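Local coordinates for protein galactonate dehydratase (Zobellia galactanivorans, PDB 5OLC) that belongs to the enolase superfamily, pairing a mandelate racemase/muconate lactonizing enzyme-type N-terminal domain with an enolase-like C-terminal domain of the TIM-barrel clan, at residues A[10-15]-A[45-50]; A[51-56]-A[371-376]; A[120-125]-A[365-370]. All coordinates share one frame; numbering follows the deposited sequence.

Interaction 1. Residues A[10-15]-A[45-50]; sequences KIKKIE and TLDDGT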
loop_
_atom_site.group_PDB
_atom_site.type_symbol
_atom_site.label_atom_id
_atom_site.label_comp_id
_atom_site.label_asym_id
_atom_site.label_seq_id
_atom_site.Cartn_x
_atom_site.Cartn_y
_atom_site.Cartn_z
ATOM N N LYS A 10 -8.086 -13.307 49.172
ATOM C CA LYS A 10 -8.889 -12.177 48.715
ATOM C C LYS A 10 -8.389 -10.789 49.165
ATOM O O LYS A 10 -7.669 -10.669 50.160
ATOM C CB LYS A 10 -10.358 -12.373 49.123
ATOM C CG LYS A 10 -10.750 -13.806 49.486
ATOM C CD LYS A 10 -11.419 -14.603 48.359
ATOM C CE LYS A 10 -12.866 -14.969 48.661
ATOM N NZ LYS A 10 -13.030 -15.949 49.787
ATOM N N ILE A 11 -8.801 -9.735 48.408
ATOM C CA ILE A 11 -8.521 -8.312 48.658
ATOM C C ILE A 11 -9.506 -7.824 49.712
ATOM O O ILE A 11 -10.716 -7.969 49.511
ATOM C CB ILE A 11 -8.621 -7.459 47.344
ATOM C CG1 ILE A 11 -7.494 -7.819 46.323
ATOM C CG2 ILE A 11 -8.643 -5.942 47.643
ATOM C CD1 ILE A 11 -7.806 -7.438 44.807
ATOM N N LYS A 12 -8.997 -7.248 50.821
ATOM C CA LYS A 12 -9.890 -6.700 51.845
ATOM C C LYS A 12 -9.976 -5.151 51.743
ATOM O O LYS A 12 -11.091 -4.612 51.832
ATOM C CB LYS A 12 -9.600 -7.210 53.283
ATOM C CG LYS A 12 -8.467 -6.551 54.072
ATOM C CD LYS A 12 -8.706 -6.697 55.577
ATOM C CE LYS A 12 -7.719 -5.930 56.429
ATOM N NZ LYS A 12 -6.396 -6.613 56.565
ATOM N N LYS A 13 -8.831 -4.456 51.486
ATOM C CA LYS A 13 -8.834 -3.002 51.373
ATOM C C LYS A 13 -7.778 -2.393 50.402
ATOM O O LYS A 13 -6.563 -2.564 50.595
ATOM C CB LYS A 13 -8.733 -2.342 52.775
ATOM C CG LYS A 13 -7.434 -2.553 53.556
ATOM C CD LYS A 13 -7.651 -2.272 55.035
ATOM C CE LYS A 13 -6.363 -2.091 55.797
ATOM N NZ LYS A 13 -6.356 -2.843 57.086
ATOM N N ILE A 14 -8.278 -1.625 49.386
ATOM C CA ILE A 14 -7.459 -0.845 48.438
ATOM C C ILE A 14 -7.435 0.591 49.011
ATOM O O ILE A 14 -8.495 1.157 49.272
ATOM C CB ILE A 14 -7.972 -0.882 46.952
ATOM C CG1 ILE A 14 -8.138 -2.325 46.418
ATOM C CG2 ILE A 14 -7.033 -0.078 46.028
ATOM C CD1 ILE A 14 -9.244 -2.486 45.428
ATOM N N GLU A 15 -6.231 1.157 49.235
ATOM C CA GLU A 15 -6.086 2.489 49.826
ATOM C C GLU A 15 -5.223 3.455 49.007
ATOM O O GLU A 15 -3.995 3.457 49.146
ATOM C CB GLU A 15 -5.576 2.399 51.273
ATOM C CG GLU A 15 -6.655 2.001 52.275
ATOM C CD GLU A 15 -6.218 1.362 53.584
ATOM O OE1 GLU A 15 -4.997 1.302 53.865
ATOM O OE2 GLU A 15 -7.115 0.915 54.333
ATOM N N THR A 45 -4.304 -4.418 50.418
ATOM C CA THR A 45 -4.075 -5.360 51.504
ATOM C C THR A 45 -5.138 -6.478 51.446
ATOM O O THR A 45 -6.340 -6.231 51.257
ATOM C CB THR A 45 -3.905 -4.683 52.905
ATOM O OG1 THR A 45 -5.084 -4.860 53.688
ATOM C CG2 THR A 45 -3.503 -3.196 52.843
ATOM N N LEU A 46 -4.644 -7.716 51.606
ATOM C CA LEU A 46 -5.419 -8.949 51.592
ATOM C C LEU A 46 -5.992 -9.246 52.980
ATOM O O LEU A 46 -5.522 -8.666 53.974
ATOM C CB LEU A 46 -4.521 -10.109 51.133
ATOM C CG LEU A 46 -3.752 -9.971 49.790
ATOM C CD1 LEU A 46 -3.041 -11.263 49.449
ATOM C CD2 LEU A 46 -4.673 -9.565 48.632
ATOM N N ASP A 47 -6.994 -10.174 53.056
ATOM C CA ASP A 47 -7.621 -10.606 54.314
ATOM C C ASP A 47 -6.552 -11.018 55.345
ATOM O O ASP A 47 -6.700 -10.734 56.529
ATOM C CB ASP A 47 -8.577 -11.798 54.082
ATOM C CG ASP A 47 -9.808 -11.594 53.214
ATOM O OD1 ASP A 47 -10.194 -10.427 52.980
ATOM O OD2 ASP A 47 -10.425 -12.607 52.820
ATOM N N ASP A 48 -5.471 -11.665 54.879
ATOM C CA ASP A 48 -4.325 -12.158 55.656
ATOM C C ASP A 48 -3.250 -11.081 55.958
ATOM O O ASP A 48 -2.158 -11.417 56.412
ATOM C CB ASP A 48 -3.699 -13.365 54.936
ATOM C CG ASP A 48 -3.526 -13.084 53.472
ATOM O OD1 ASP A 48 -2.690 -12.244 53.137
ATOM O OD2 ASP A 48 -4.347 -13.592 52.667
ATOM N N GLY A 49 -3.559 -9.818 55.716
ATOM C CA GLY A 49 -2.623 -8.750 56.024
ATOM C C GLY A 49 -1.390 -8.621 55.155
ATOM O O GLY A 49 -0.433 -7.927 55.529
ATOM N N THR A 50 -1.403 -9.286 53.982
ATOM C CA THR A 50 -0.349 -9.154 52.979
ATOM C C THR A 50 -0.702 -7.887 52.228
ATOM O O THR A 50 -1.821 -7.766 51.701
ATOM C CB THR A 50 -0.306 -10.367 52.047
ATOM O OG1 THR A 50 0.191 -11.486 52.781
ATOM C CG2 THR A 50 0.561 -10.138 50.826
#

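Interaction 2. Residues A[51-56]-A[371-376]; sequences YGWGEG and VDVDMD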
loop_
_atom_site.group_PDB
_atom_site.type_symbol
_atom_site.label_atom_id
_atom_site.label_comp_id
_atom_site.label_asym_id
_atom_site.label_seq_id
_atom_site.Cartn_x
_atom_site.Cartn_y
_atom_site.Cartn_z
ATOM N N TYR A 51 0.220 -6.915 52.238
ATOM C CA TYR A 51 0.012 -5.684 51.491
ATOM C C TYR A 51 0.911 -5.648 50.287
ATOM O O TYR A 51 1.849 -6.434 50.197
ATOM C CB TYR A 51 0.164 -4.440 52.361
ATOM C CG TYR A 51 1.539 -4.236 52.959
ATOM C CD1 TYR A 51 1.827 -4.665 54.247
ATOM C CD2 TYR A 51 2.503 -3.475 52.298
ATOM C CE1 TYR A 51 3.071 -4.433 54.826
ATOM C CE2 TYR A 51 3.747 -3.226 52.870
ATOM C CZ TYR A 51 4.024 -3.701 54.139
ATOM O OH TYR A 51 5.254 -3.479 54.704
ATOM N N GLY A 52 0.590 -4.755 49.364
ATOM C CA GLY A 52 1.320 -4.501 48.125
ATOM C C GLY A 52 1.231 -3.029 47.784
ATOM O O GLY A 52 0.149 -2.431 47.872
ATOM N N TRP A 53 2.383 -2.425 47.445
ATOM C CA TRP A 53 2.476 -1.003 47.096
ATOM C C TRP A 53 2.518 -0.763 45.565
ATOM O O TRP A 53 3.253 -1.430 44.836
ATOM C CB TRP A 53 3.660 -0.327 47.829
ATOM C CG TRP A 53 3.399 -0.033 49.276
ATOM C CD1 TRP A 53 3.935 -0.676 50.355
ATOM C CD2 TRP A 53 2.518 0.972 49.804
ATOM N NE1 TRP A 53 3.452 -0.125 51.527
ATOM C CE2 TRP A 53 2.568 0.878 51.217
ATOM C CE3 TRP A 53 1.718 1.969 49.223
ATOM C CZ2 TRP A 53 1.851 1.745 52.049
ATOM C CZ3 TRP A 53 0.994 2.805 50.048
ATOM C CH2 TRP A 53 1.074 2.698 51.444
ATOM N N GLY A 54 1.698 0.173 45.110
ATOM C CA GLY A 54 1.580 0.538 43.702
ATOM C C GLY A 54 1.632 2.029 43.474
ATOM O O GLY A 54 1.598 2.800 44.425
ATOM N N GLU A 55 1.719 2.434 42.218
ATOM C CA GLU A 55 1.827 3.828 41.820
ATOM C C GLU A 55 1.224 4.041 40.423
ATOM O O GLU A 55 1.354 3.187 39.543
ATOM C CB GLU A 55 3.318 4.230 41.818
ATOM C CG GLU A 55 3.618 5.712 41.696
ATOM C CD GLU A 55 5.074 6.043 41.973
ATOM O OE1 GLU A 55 5.775 5.201 42.573
ATOM O OE2 GLU A 55 5.527 7.137 41.567
ATOM N N GLY A 56 0.561 5.180 40.266
ATOM C CA GLY A 56 -0.020 5.649 39.015
ATOM C C GLY A 56 0.704 6.899 38.553
ATOM O O GLY A 56 1.138 7.694 39.396
ATOM N N VAL A 371 10.038 -2.863 48.097
ATOM C CA VAL A 371 9.713 -1.522 48.584
ATOM C C VAL A 371 8.663 -1.486 49.680
ATOM O O VAL A 371 7.713 -2.292 49.700
ATOM C CB VAL A 371 9.324 -0.505 47.483
ATOM C CG1 VAL A 371 10.552 0.065 46.799
ATOM C CG2 VAL A 371 8.300 -1.067 46.498
ATOM N N ASP A 372 8.815 -0.451 50.536
ATOM C CA ASP A 372 7.916 -0.100 51.618
ATOM C C ASP A 372 7.687 1.409 51.684
ATOM O O ASP A 372 8.425 2.182 51.059
ATOM C CB ASP A 372 8.407 -0.661 52.959
ATOM C CG ASP A 372 7.389 -1.582 53.599
ATOM O OD1 ASP A 372 6.167 -1.303 53.472
ATOM O OD2 ASP A 372 7.808 -2.584 54.226
ATOM N N VAL A 373 6.631 1.815 52.413
ATOM C CA VAL A 373 6.266 3.212 52.619
ATOM C C VAL A 373 6.362 3.557 54.127
ATOM O O VAL A 373 5.749 2.866 54.950
ATOM C CB VAL A 373 4.865 3.525 52.015
ATOM C CG1 VAL A 373 4.290 4.846 52.535
ATOM C CG2 VAL A 373 4.901 3.500 50.487
ATOM N N ASP A 374 7.143 4.615 54.472
ATOM C CA ASP A 374 7.280 5.136 55.837
ATOM C C ASP A 374 5.931 5.806 56.114
ATOM O O ASP A 374 5.645 6.867 55.550
ATOM C CB ASP A 374 8.444 6.160 55.915
ATOM C CG ASP A 374 8.800 6.703 57.296
ATOM O OD1 ASP A 374 7.946 6.634 58.205
ATOM O OD2 ASP A 374 9.923 7.235 57.454
ATOM N N MET A 375 5.082 5.150 56.927
ATOM C CA MET A 375 3.713 5.594 57.211
ATOM C C MET A 375 3.612 6.936 57.968
ATOM O O MET A 375 2.545 7.563 57.946
ATOM C CB MET A 375 2.918 4.485 57.912
ATOM C CG MET A 375 2.790 3.217 57.074
ATOM S SD MET A 375 2.075 3.454 55.429
ATOM C CE MET A 375 0.368 2.966 55.729
ATOM N N ASP A 376 4.730 7.395 58.578
ATOM C CA ASP A 376 4.807 8.682 59.268
ATOM C C ASP A 376 5.045 9.784 58.242
ATOM O O ASP A 376 4.375 10.821 58.292
ATOM C CB ASP A 376 5.897 8.671 60.352
ATOM C CG ASP A 376 5.645 7.704 61.502
ATOM O OD1 ASP A 376 4.455 7.488 61.856
ATOM O OD2 ASP A 376 6.632 7.205 62.079
#

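Interaction 3. Residues A[120-125]-A[365-370]; sequences LLNLPV and CTPGLG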
loop_
_atom_site.group_PDB
_atom_site.type_symbol
_atom_site.label_atom_id
_atom_site.label_comp_id
_atom_site.label_asym_id
_atom_site.label_seq_id
_atom_site.Cartn_x
_atom_site.Cartn_y
_atom_site.Cartn_z
ATOM N N LEU A 120 3.666 -13.002 48.408
ATOM C CA LEU A 120 2.829 -14.206 48.445
ATOM C C LEU A 120 3.609 -15.483 48.064
ATOM O O LEU A 120 3.555 -16.477 48.795
ATOM C CB LEU A 120 1.683 -13.988 47.419
ATOM C CG LEU A 120 0.254 -14.470 47.689
ATOM C CD1 LEU A 120 0.172 -15.998 47.967
ATOM C CD2 LEU A 120 -0.413 -13.652 48.727
ATOM N N LEU A 121 4.303 -15.466 46.908
ATOM C CA LEU A 121 5.068 -16.622 46.403
ATOM C C LEU A 121 6.556 -16.557 46.775
ATOM O O LEU A 121 7.352 -17.338 46.266
ATOM C CB LEU A 121 4.881 -16.793 44.868
ATOM C CG LEU A 121 3.459 -17.072 44.350
ATOM C CD1 LEU A 121 3.422 -17.022 42.854
ATOM C CD2 LEU A 121 2.952 -18.406 44.832
ATOM N N ASN A 122 6.920 -15.627 47.665
ATOM C CA ASN A 122 8.266 -15.390 48.214
ATOM C C ASN A 122 9.387 -15.318 47.170
ATOM O O ASN A 122 10.467 -15.883 47.360
ATOM C CB ASN A 122 8.597 -16.398 49.306
ATOM C CG ASN A 122 9.354 -15.735 50.423
ATOM O OD1 ASN A 122 10.582 -15.593 50.368
ATOM N ND2 ASN A 122 8.624 -15.183 51.391
ATOM N N LEU A 123 9.125 -14.580 46.082
ATOM C CA LEU A 123 10.061 -14.379 44.971
ATOM C C LEU A 123 10.073 -12.924 44.501
ATOM O O LEU A 123 9.006 -12.302 44.517
ATOM C CB LEU A 123 9.644 -15.249 43.770
ATOM C CG LEU A 123 10.033 -16.714 43.785
ATOM C CD1 LEU A 123 9.362 -17.433 42.644
ATOM C CD2 LEU A 123 11.539 -16.893 43.695
ATOM N N PRO A 124 11.202 -12.370 43.977
ATOM C CA PRO A 124 11.133 -11.008 43.410
ATOM C C PRO A 124 10.227 -10.980 42.160
ATOM O O PRO A 124 9.863 -12.048 41.636
ATOM C CB PRO A 124 12.596 -10.668 43.097
ATOM C CG PRO A 124 13.258 -11.968 42.935
ATOM C CD PRO A 124 12.553 -12.944 43.833
ATOM N N VAL A 125 9.816 -9.774 41.711
ATOM C CA VAL A 125 8.933 -9.600 40.547
ATOM C C VAL A 125 9.617 -10.072 39.245
ATOM O O VAL A 125 8.957 -10.731 38.434
ATOM C CB VAL A 125 8.352 -8.160 40.442
ATOM C CG1 VAL A 125 7.496 -7.984 39.190
ATOM C CG2 VAL A 125 7.541 -7.808 41.688
ATOM N N CYS A 365 16.693 -9.326 45.314
ATOM C CA CYS A 365 16.232 -10.716 45.399
ATOM C C CYS A 365 15.077 -10.880 46.389
ATOM O O CYS A 365 14.527 -11.975 46.516
ATOM C CB CYS A 365 17.404 -11.621 45.759
ATOM S SG CYS A 365 19.005 -11.001 45.184
ATOM N N THR A 366 14.732 -9.790 47.095
ATOM C CA THR A 366 13.665 -9.682 48.097
ATOM C C THR A 366 12.268 -9.966 47.492
ATOM O O THR A 366 12.042 -9.605 46.331
ATOM C CB THR A 366 13.727 -8.279 48.740
ATOM O OG1 THR A 366 13.577 -7.278 47.728
ATOM C CG2 THR A 366 15.034 -8.036 49.501
ATOM N N PRO A 367 11.318 -10.592 48.239
ATOM C CA PRO A 367 9.982 -10.876 47.654
ATOM C C PRO A 367 9.188 -9.625 47.284
ATOM O O PRO A 367 9.048 -8.703 48.099
ATOM C CB PRO A 367 9.262 -11.697 48.735
ATOM C CG PRO A 367 10.302 -12.093 49.696
ATOM C CD PRO A 367 11.409 -11.085 49.624
ATOM N N GLY A 368 8.687 -9.610 46.052
ATOM C CA GLY A 368 7.945 -8.481 45.505
ATOM C C GLY A 368 8.876 -7.448 44.909
ATOM O O GLY A 368 10.010 -7.770 44.528
ATOM N N LEU A 369 8.406 -6.194 44.828
ATOM C CA LEU A 369 9.178 -5.083 44.258
ATOM C C LEU A 369 10.403 -4.734 45.107
ATOM O O LEU A 369 11.400 -4.233 44.583
ATOM C CB LEU A 369 8.290 -3.831 44.064
ATOM C CG LEU A 369 7.033 -3.963 43.214
ATOM C CD1 LEU A 369 6.075 -2.859 43.526
ATOM C CD2 LEU A 369 7.368 -3.970 41.723
ATOM N N GLY A 370 10.303 -4.996 46.407
ATOM C CA GLY A 370 11.375 -4.726 47.357
ATOM C C GLY A 370 11.292 -3.323 47.888
ATOM O O GLY A 370 12.322 -2.670 48.093
#

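Interaction 1. Residues A[10-15]-A[45-50]
Two residues of one strand, Lys12 and Lys13, are set against the single Thr45 of its antiparallel neighbour, a classic beta bulge. The Thr45 carbonyl satisfies both backbone amides: Thr45 O accepts from Lys12 N at 2.9 Å and from Lys13 N at 3.1 Å, with both donors in the carbonyl plane and the second bond nearly straight (171°). In return Thr45 N donates to Lys13 O (2.9 Å), so the buried threonine has both amide and carbonyl engaged. Two residues further on, Asp47 N reaches Lys10 O at 3.0 Å, as the chain enters the type I turn from Leu46 to Gly49. Leu46 O accepts within that turn from Gly49 N and more weakly, at 3.4 Å, from the ammonium Lys12 NZ. Lys12 CG sits between the backbone N and the carbonyl carbon (chi1 81°), which carries the chain past the Thr45 and Leu46 carbonyls; Lys12 CB is 3.3 Å from Asp47 OD1, while Lys13 CG lies against Thr45 OG1. Lys10 NZ is 5.2 Å from Asp47 OD2, too far for a salt bridge. In the turn, Asp48 OD1 accepts from Thr50 OG1. Ile11 and Leu46 point apart at the backbone, yet Ile11 CG1 still meets Leu46 CD2. The pairing joins the start of strand 11-22 to the end of central strand 36-46, with Leu46 packed on Ile116 and Leu120 of helix 101-120.

Interaction 2. Residues A[51-56]-A[371-376]
Tyr51 and Trp53 reach across to Asp372 and Val373 through different first torsions: Tyr51 CG lies between the backbone N and the carbonyl carbon (chi1 63°), whereas Trp53 CG is anti to the carbonyl carbon (chi1 -77°). The result is a CH-pi contact beside a tyrosine-carboxylate hydrogen bond, joining the N-terminal three-stranded sheet of this enolase-superfamily protein to its C-terminal part. The strands 51-56 and 371-373 run almost perpendicular (87°), and side chains carry most of the contact. Val373 CG2 sits over the centre of the Trp53 six-membered ring, 3.5 Å from its centroid, and Val373 CB adds apolar packing against Trp53 CZ2. Met375 comes to the edge of the same indole with its sulfur in a Met-aromatic contact, Met375 SD 3.8 Å from Trp53 CZ2. Around the contact, Asp115 OD2 accepts from Trp53 N, and Lys43 makes a cation-pi contact with the Tyr51 ring. Asp372 approaches the edge of the phenol, near its plane. Tyr51 OH lies 2.7 Å from Asp372 OD1 and equally 2.7 Å from Asp372 OD2.

Interaction 3. Residues A[120-125]-A[365-370]
Pro367, Pro124 and Val125 bury the most surface in this contact, which joins the loop after helix 101-120, in the N-terminal family region, to the loop before strand 371-373, in the enolase C-terminal-like region. Pro367, with 62 Å² covered, has its ring beside the end of a helix: Pro367 CG lies 3.6 Å from Asn122 OD1, the two side chains running alongside each other and pointing the same way. Asn122, at positive phi, is the C-prime residue of the Schellman motif that ends helix 101-120. The Pro124 ring packs against the backbone carbonyls of the other loop, Pro124 CD 3.5 Å from Cys365 O and Pro124 CB 3.4 Å from Thr366 O. Val125 has its CG1 anti to the backbone N (chi1 177°), which leaves CG2 to meet Leu369 CD2 at 3.8 Å. Two backbone bonds flank Pro124: Gly368 N donates to Leu123 O at 3.1 Å, straight (170°) but from above the carbonyl plane, and Val125 N returns a weak one to Gly368 O at 3.5 Å. On the outer side, Leu121 packs on Leu123 of a second subunit, and Leu123 on Leu121 of that subunit. Inward, Leu369 N is held by Asp115 OD1 of helix 101-120, Pro124 and Val125 rest on His317 of helix 309-321, and Val125 and Leu369 share Leu284 of helix 283-296.

How the interactions relate
Interaction 1 lies farthest out, its centre about 26 Å from the centre of the chain, and stays within the N-terminal sheet; interactions 2 and 3, at about 17 and 20 Å, tie N-terminal elements to the C-terminal part. Backbone bonds dominate the first, aromatic and carboxylate side chains the second, and proline packing with a single backbone bridge the third. All three are partly buried and meet one another. Thr45 CG2 packs on Tyr51 CB across neighbouring strands 36-46 and 51-56, Leu46 touches Leu120, and Trp53 O meets Leu369 CD1. Asp115 links interactions 2 and 3, one carboxylate oxygen bonding to an amide of each.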